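PDB 3KRE: phosphoribosylaminoimidazole-succinocarboxamide synthase from Ehrlichia chaffeensis str. Arkansas, which catalyses the ATP-dependent ligation of L-aspartate to carboxyaminoimidazole ribonucleotide, giving SAICAR in de novo purine biosynthesis. Local coordinates for residues Gly156-Ser160 with Phe161-Thr165. Sequence-based numbering, arbitrary orientation.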
ATOM      1  N   GLY A 156     -11.397 -17.371   8.811  1.00  4.41           N
ATOM      2  CA  GLY A 156     -11.764 -18.728   8.535  1.00  4.10           C
ATOM      3  C   GLY A 156     -11.869 -18.995   7.054  1.00  3.95           C
ATOM      4  O   GLY A 156     -11.555 -20.082   6.607  1.00  3.41           O
ATOM      5  N   HIS A 157     -12.263 -17.977   6.303  1.00  3.71           N
ATOM      6  CA  HIS A 157     -12.318 -18.056   4.844  1.00  4.86           C
ATOM      7  C   HIS A 157     -10.909 -18.210   4.298  1.00  5.09           C
ATOM      8  O   HIS A 157     -10.623 -19.141   3.522  1.00  5.02           O
ATOM      9  CB  HIS A 157     -12.953 -16.796   4.295  1.00  4.48           C
ATOM     10  CG  HIS A 157     -13.249 -16.832   2.828  1.00  6.47           C
ATOM     11  ND1 HIS A 157     -14.478 -16.471   2.311  1.00  7.94           N
ATOM     12  CD2 HIS A 157     -12.472 -17.151   1.764  1.00  8.14           C
ATOM     13  CE1 HIS A 157     -14.441 -16.568   0.995  1.00 10.00           C
ATOM     14  NE2 HIS A 157     -13.235 -16.976   0.638  1.00  7.53           N
ATOM     15  N   ILE A 158     -10.031 -17.322   4.735  1.00  5.47           N
ATOM     16  CA  ILE A 158      -8.617 -17.369   4.326  1.00  6.54           C
ATOM     17  C   ILE A 158      -8.042 -18.751   4.604  1.00  6.89           C
ATOM     18  O   ILE A 158      -7.398 -19.329   3.753  1.00  8.45           O
ATOM     19  CB  ILE A 158      -7.806 -16.254   5.025  1.00  6.80           C
ATOM     20  CG1 ILE A 158      -8.234 -14.874   4.516  1.00  6.71           C
ATOM     21  CG2 ILE A 158      -6.273 -16.493   4.867  1.00  7.92           C
ATOM     22  CD1 ILE A 158      -7.813 -13.695   5.451  1.00  8.34           C
ATOM     23  N   LEU A 159      -8.316 -19.297   5.787  1.00  7.86           N
ATOM     24  CA  LEU A 159      -7.766 -20.585   6.169  1.00  8.64           C
ATOM     25  C   LEU A 159      -8.399 -21.739   5.398  1.00  8.41           C
ATOM     26  O   LEU A 159      -7.705 -22.676   4.991  1.00  9.01           O
ATOM     27  CB  LEU A 159      -7.939 -20.820   7.676  1.00  8.77           C
ATOM     28  CG  LEU A 159      -7.156 -19.920   8.626  1.00 10.44           C
ATOM     29  CD1 LEU A 159      -7.531 -20.246  10.065  1.00 12.14           C
ATOM     30  CD2 LEU A 159      -5.653 -20.050   8.406  1.00 12.46           C
ATOM     31  N   SER A 160      -9.708 -21.677   5.206  1.00  8.38           N
ATOM     32  CA  SER A 160     -10.434 -22.744   4.487  1.00  9.24           C
ATOM     33  C   SER A 160      -9.972 -22.842   3.053  1.00  9.52           C
ATOM     34  O   SER A 160      -9.771 -23.940   2.523  1.00 10.39           O
ATOM     35  CB  SER A 160     -11.945 -22.491   4.492  1.00  9.40           C
ATOM     36  OG  SER A 160     -12.645 -23.605   3.969  1.00  7.75           O
ATOM     37  N   PHE A 161      -9.828 -21.690   2.419  1.00 10.27           N
ATOM     38  CA  PHE A 161      -9.342 -21.640   1.042  1.00 11.25           C
ATOM     39  C   PHE A 161      -7.817 -21.817   0.911  1.00 11.79           C
ATOM     40  O   PHE A 161      -7.278 -21.825  -0.208  1.00 10.84           O
ATOM     41  CB  PHE A 161      -9.831 -20.363   0.375  1.00 10.81           C
ATOM     42  CG  PHE A 161     -11.248 -20.460  -0.127  1.00 11.74           C
ATOM     43  CD1 PHE A 161     -12.315 -20.369   0.751  1.00 11.15           C
ATOM     44  CD2 PHE A 161     -11.511 -20.639  -1.484  1.00 13.05           C
ATOM     45  CE1 PHE A 161     -13.629 -20.447   0.298  1.00 10.26           C
ATOM     46  CE2 PHE A 161     -12.810 -20.726  -1.953  1.00 11.92           C
ATOM     47  CZ  PHE A 161     -13.881 -20.639  -1.049  1.00 12.86           C
ATOM     48  N   GLN A 162      -7.150 -21.976   2.053  1.00 12.63           N
ATOM     49  CA  GLN A 162      -5.719 -22.234   2.132  1.00 13.10           C
ATOM     50  C   GLN A 162      -4.877 -21.151   1.448  1.00 13.13           C
ATOM     51  O   GLN A 162      -3.837 -21.432   0.882  1.00 12.88           O
ATOM     52  CB  GLN A 162      -5.405 -23.644   1.623  1.00 14.57           C
ATOM     53  CG  GLN A 162      -6.046 -24.709   2.493  1.00 17.19           C
ATOM     54  CD  GLN A 162      -5.610 -26.103   2.134  1.00 21.92           C
ATOM     55  OE1 GLN A 162      -4.818 -26.719   2.855  1.00 28.00           O
ATOM     56  NE2 GLN A 162      -6.093 -26.606   1.015  1.00 21.68           N
ATOM     57  N   TRP A 163      -5.319 -19.901   1.548  1.00 11.70           N
ATOM     58  CA  TRP A 163      -4.521 -18.780   1.085  1.00 12.01           C
ATOM     59  C   TRP A 163      -3.361 -18.498   2.030  1.00 12.28           C
ATOM     60  O   TRP A 163      -2.307 -18.047   1.581  1.00 10.66           O
ATOM     61  CB  TRP A 163      -5.355 -17.540   0.918  1.00 12.25           C
ATOM     62  CG  TRP A 163      -6.417 -17.696  -0.081  1.00 12.73           C
ATOM     63  CD1 TRP A 163      -6.441 -18.556  -1.160  1.00 14.21           C
ATOM     64  CD2 TRP A 163      -7.626 -16.958  -0.132  1.00 11.33           C
ATOM     65  NE1 TRP A 163      -7.611 -18.405  -1.852  1.00 13.12           N
ATOM     66  CE2 TRP A 163      -8.355 -17.419  -1.251  1.00 11.14           C
ATOM     67  CE3 TRP A 163      -8.174 -15.956   0.660  1.00 12.14           C
ATOM     68  CZ2 TRP A 163      -9.600 -16.899  -1.594  1.00 13.25           C
ATOM     69  CZ3 TRP A 163      -9.420 -15.439   0.328  1.00 13.11           C
ATOM     70  CH2 TRP A 163     -10.118 -15.906  -0.797  1.00 11.67           C
ATOM     71  N   LEU A 164      -3.586 -18.775   3.328  1.00 11.85           N
ATOM     72  CA  LEU A 164      -2.552 -18.776   4.354  1.00 11.76           C
ATOM     73  C   LEU A 164      -2.818 -19.932   5.326  1.00 11.88           C
ATOM     74  O   LEU A 164      -3.952 -20.401   5.466  1.00 11.55           O
ATOM     75  CB  LEU A 164      -2.562 -17.463   5.141  1.00 11.68           C
ATOM     76  CG  LEU A 164      -2.284 -16.175   4.382  1.00 12.43           C
ATOM     77  CD1 LEU A 164      -2.596 -14.982   5.268  1.00 12.92           C
ATOM     78  CD2 LEU A 164      -0.846 -16.144   3.833  1.00 12.59           C
ATOM     79  N   THR A 165      -1.759 -20.401   5.962  1.00 12.27           N
ATOM     80  CA  THR A 165      -1.875 -21.294   7.098  1.00 12.81           C
ATOM     81  C   THR A 165      -2.218 -20.504   8.361  1.00 13.02           C
ATOM     82  O   THR A 165      -2.182 -19.268   8.396  1.00 12.14           O
ATOM     83  CB  THR A 165      -0.556 -22.035   7.379  1.00 13.07           C
ATOM     84  OG1 THR A 165       0.421 -21.084   7.842  1.00 12.51           O
ATOM     85  CG2 THR A 165      -0.068 -22.765   6.151  1.00 13.78           C
TER
HETATM   86  O   HOH W   1      -5.079 -22.825   5.650  1.00  9.61           O
HETATM   87  O   HOH W   2      -8.628 -25.561   0.168  1.00 29.91           O
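His-157 and Phe-161, one turn apart, bring their rings together at the C-terminal end of helix 155-160. The planes lie within 19° of each other, yet the rings are displaced so that only their near rims face each other: His-157 CD2 lies 3.4 Å from Phe-161 CD1, and NE2 sits over one face of the phenyl ring near its rim. A chi1 of -172° sets the imidazole beside its own carbonyl carbon, where CD2 and NE2 can meet Phe-161. There it also meets Trp-163, whose CH2 comes 3.6 Å from His-157 NE2 with the two planes inclined at 34°. The three rings form an aromatic cluster, extended by Tyr-143, which stacks on Trp-163.

The apolar contacts point into the protein. Ile-158 CG1 touches Trp-163 CE3, while its other branch, CG2, packs 3.8 Å from Leu-164 CB, the two side chains running side by side. All three residues rest on Ile-110 of strand 110-115. Leu-159 reaches with CD2 toward the backbone of Leu-164 and Thr-165, and with its side chain meets helix 166-189.

Phe-161 N gives the last helical bond, nearly straight, to His-157 O (2.9 Å). A Schellman motif then closes the helix, with Gln-162 at positive phi: Trp-163 N reaches back to Ile-158 O at 3.1 Å, and inside it Gln-162 N makes a weak bond to Leu-159 O. One water donates to both Leu-159 O and Leu-164 O; another links Ser-160 O to Gln-162 NE2.

Reversal of the chain thus brings Trp-163 and Leu-164 back against Ile-158, on the side of Ile-110, and Thr-165 is the N-cap of helix 166-189. Backbone bonds and water satisfy the last carbonyls, whereas Leu-164 N is buried by the contact with no partner in the model, which probably carries some energetic cost.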